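Local structure of probable endoglucanase (Gluconacetobacter xylinus, 1WZZ) at residues S34-D39 and W88-G93. The protein hydrolyses internal beta-1,4-glucosidic linkages of cellulose and carboxymethyl-cellulose as a secreted endoglucanase of glycoside hydrolase family 8. Residues are numbered along the deposited sequence; the frame is centred on the assembly and turned at random.
Sequences SGRVVD and WRFLKG. With SO4 (sulfate ion), chain B.
Phe90, in the middle of strand 89-91, meets the CD methylene of Arg36 through the CD1-CE1 bond of its ring: CE1 lies 3.8 Å from Arg36 CD, and the two side chains cross at about a right angle. The guanidinium plane is turned 33° from that of the ring. Two residues on, Lys92 runs out extended and bends only at its last torsion; its CD comes within 3.7 Å of Arg36 NH2. A sulfate ion, probably from the crystallisation liquor, sits beside the Arg36 and Lys92 side chains, held mainly by the 34-39 side. Arg36 grips it from the guanidinium edge, near the plane, with NE 2.8 Å from sulfate O1 and NH2 2.8 Å from sulfate O2. The bend at chi3 (78°) of Arg36 swings this edge round to the anion. Ser34 OG donates to the same O1 at 2.6 Å while accepting from the backbone N of Arg36 in an ST turn. Lys92 CD lies 3.1 Å from sulfate O2, its NZ adds a weak bond to sulfate O4 at 3.5 Å, and the anion probably offsets the like charges around it. With an alanine at Arg36, the sulfate loses both guanidinium bonds and would probably be held less firmly, and the CD1-CE1 side of Phe90 would probably lose its packing partner. Arg36 NH1 also bonds to Ser46 OG and NH2 to Gly43 O. The contact packs the loop after helix 18-30 against strand 89-91 at the periphery of the (alpha/alpha)6 barrel, where that strand pairs antiparallel with strand 45-47 and Trp73 of helix 64-77 packs edge-to-face with Phe90.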
loop_
_atom_site.group_PDB
_atom_site.type_symbol
_atom_site.label_atom_id
_atom_site.label_comp_id
_atom_site.label_asym_id
_atom_site.label_seq_id
_atom_site.Cartn_x
_atom_site.Cartn_y
_atom_site.Cartn_z
ATOM N N SER A 34 -13.649 17.984 -7.692
ATOM C CA SER A 34 -13.233 17.419 -8.979
ATOM C C SER A 34 -13.052 15.906 -8.919
ATOM O O SER A 34 -13.057 15.236 -9.950
ATOM C CB SER A 34 -11.903 18.029 -9.416
ATOM O OG SER A 34 -10.869 17.715 -8.500
ATOM N N GLY A 35 -12.885 15.377 -7.707
ATOM C CA GLY A 35 -12.668 13.946 -7.558
ATOM C C GLY A 35 -11.207 13.665 -7.247
ATOM O O GLY A 35 -10.834 12.521 -6.999
ATOM N N ARG A 36 -10.384 14.707 -7.246
ATOM C CA ARG A 36 -8.958 14.578 -6.964
ATOM C C ARG A 36 -8.681 14.571 -5.461
ATOM O O ARG A 36 -9.228 15.395 -4.721
ATOM C CB ARG A 36 -8.218 15.738 -7.639
ATOM C CG ARG A 36 -6.753 15.771 -7.437
ATOM C CD ARG A 36 -6.087 16.800 -8.365
ATOM N NE ARG A 36 -6.226 18.173 -7.896
ATOM C CZ ARG A 36 -5.376 18.761 -7.065
ATOM N NH1 ARG A 36 -4.323 18.098 -6.611
ATOM N NH2 ARG A 36 -5.572 20.020 -6.696
ATOM N N VAL A 37 -7.879 13.603 -5.006
ATOM C CA VAL A 37 -7.471 13.526 -3.600
ATOM C C VAL A 37 -6.166 14.324 -3.482
ATOM O O VAL A 37 -5.195 14.078 -4.211
ATOM C CB VAL A 37 -7.236 12.044 -3.175
ATOM C CG1 VAL A 37 -6.618 11.957 -1.743
ATOM C CG2 VAL A 37 -8.543 11.309 -3.251
ATOM N N VAL A 38 -6.142 15.309 -2.583
ATOM C CA VAL A 38 -4.943 16.128 -2.418
ATOM C C VAL A 38 -4.075 15.446 -1.371
ATOM O O VAL A 38 -4.323 15.573 -0.176
ATOM C CB VAL A 38 -5.327 17.561 -1.979
ATOM C CG1 VAL A 38 -4.090 18.344 -1.615
ATOM C CG2 VAL A 38 -6.050 18.252 -3.112
ATOM N N ASP A 39 -3.058 14.705 -1.819
ATOM C CA ASP A 39 -2.219 13.960 -0.882
ATOM C C ASP A 39 -0.880 14.587 -0.532
ATOM O O ASP A 39 0.034 13.899 -0.080
ATOM C CB ASP A 39 -2.043 12.497 -1.360
ATOM C CG ASP A 39 -1.481 12.377 -2.772
ATOM O OD1 ASP A 39 -1.314 11.231 -3.248
ATOM O OD2 ASP A 39 -1.206 13.405 -3.404
ATOM N N TRP A 88 1.729 7.641 -12.226
ATOM C CA TRP A 88 1.825 7.793 -10.782
ATOM C C TRP A 88 1.533 9.140 -10.180
ATOM O O TRP A 88 1.084 9.214 -9.039
ATOM C CB TRP A 88 3.200 7.296 -10.309
ATOM C CG TRP A 88 4.308 8.293 -10.486
ATOM C CD1 TRP A 88 4.908 8.680 -11.657
ATOM C CD2 TRP A 88 4.911 9.070 -9.446
ATOM N NE1 TRP A 88 5.853 9.663 -11.400
ATOM C CE2 TRP A 88 5.869 9.915 -10.051
ATOM C CE3 TRP A 88 4.728 9.135 -8.063
ATOM C CZ2 TRP A 88 6.649 10.821 -9.312
ATOM C CZ3 TRP A 88 5.507 10.044 -7.325
ATOM C CH2 TRP A 88 6.451 10.867 -7.958
ATOM N N ARG A 89 1.738 10.192 -10.958
ATOM C CA ARG A 89 1.573 11.538 -10.432
ATOM C C ARG A 89 0.921 12.561 -11.356
ATOM O O ARG A 89 1.127 12.546 -12.569
ATOM C CB ARG A 89 2.954 12.043 -10.006
ATOM C CG ARG A 89 2.937 13.421 -9.364
ATOM C CD ARG A 89 4.252 13.701 -8.659
ATOM N NE ARG A 89 5.345 13.936 -9.591
ATOM C CZ ARG A 89 6.580 14.267 -9.216
ATOM N NH1 ARG A 89 6.868 14.397 -7.929
ATOM N NH2 ARG A 89 7.529 14.473 -10.123
ATOM N N PHE A 90 0.151 13.462 -10.744
ATOM C CA PHE A 90 -0.542 14.550 -11.438
ATOM C C PHE A 90 -0.062 15.844 -10.792
ATOM O O PHE A 90 -0.047 15.968 -9.563
ATOM C CB PHE A 90 -2.066 14.390 -11.266
ATOM C CG PHE A 90 -2.875 15.563 -11.763
ATOM C CD1 PHE A 90 -3.144 16.644 -10.922
ATOM C CD2 PHE A 90 -3.382 15.576 -13.061
ATOM C CE1 PHE A 90 -3.919 17.731 -11.372
ATOM C CE2 PHE A 90 -4.158 16.654 -13.526
ATOM C CZ PHE A 90 -4.424 17.730 -12.677
ATOM N N LEU A 91 0.358 16.801 -11.621
ATOM C CA LEU A 91 0.835 18.086 -11.124
ATOM C C LEU A 91 -0.089 19.171 -11.678
ATOM O O LEU A 91 -0.066 19.502 -12.869
ATOM C CB LEU A 91 2.286 18.305 -11.576
ATOM C CG LEU A 91 3.270 17.188 -11.196
ATOM C CD1 LEU A 91 4.590 17.372 -11.947
ATOM C CD2 LEU A 91 3.496 17.176 -9.698
ATOM N N LYS A 92 -0.937 19.703 -10.811
ATOM C CA LYS A 92 -1.873 20.713 -11.248
ATOM C C LYS A 92 -1.127 21.961 -11.688
ATOM O O LYS A 92 -0.198 22.395 -11.014
ATOM C CB LYS A 92 -2.832 21.075 -10.121
ATOM C CG LYS A 92 -3.950 21.977 -10.606
ATOM C CD LYS A 92 -4.990 22.253 -9.540
ATOM C CE LYS A 92 -6.043 23.197 -10.099
ATOM N NZ LYS A 92 -6.676 22.613 -11.325
ATOM N N GLY A 93 -1.513 22.517 -12.829
ATOM C CA GLY A 93 -0.872 23.735 -13.298
ATOM C C GLY A 93 0.304 23.512 -14.224
ATOM O O GLY A 93 0.616 24.363 -15.062
HETATM S S SO4 B . -8.912 20.744 -8.379
HETATM O O1 SO4 B . -8.797 19.278 -8.225
HETATM O O2 SO4 B . -7.610 21.380 -8.115
HETATM O O3 SO4 B . -9.893 21.260 -7.411
HETATM O O4 SO4 B . -9.361 21.027 -9.755
#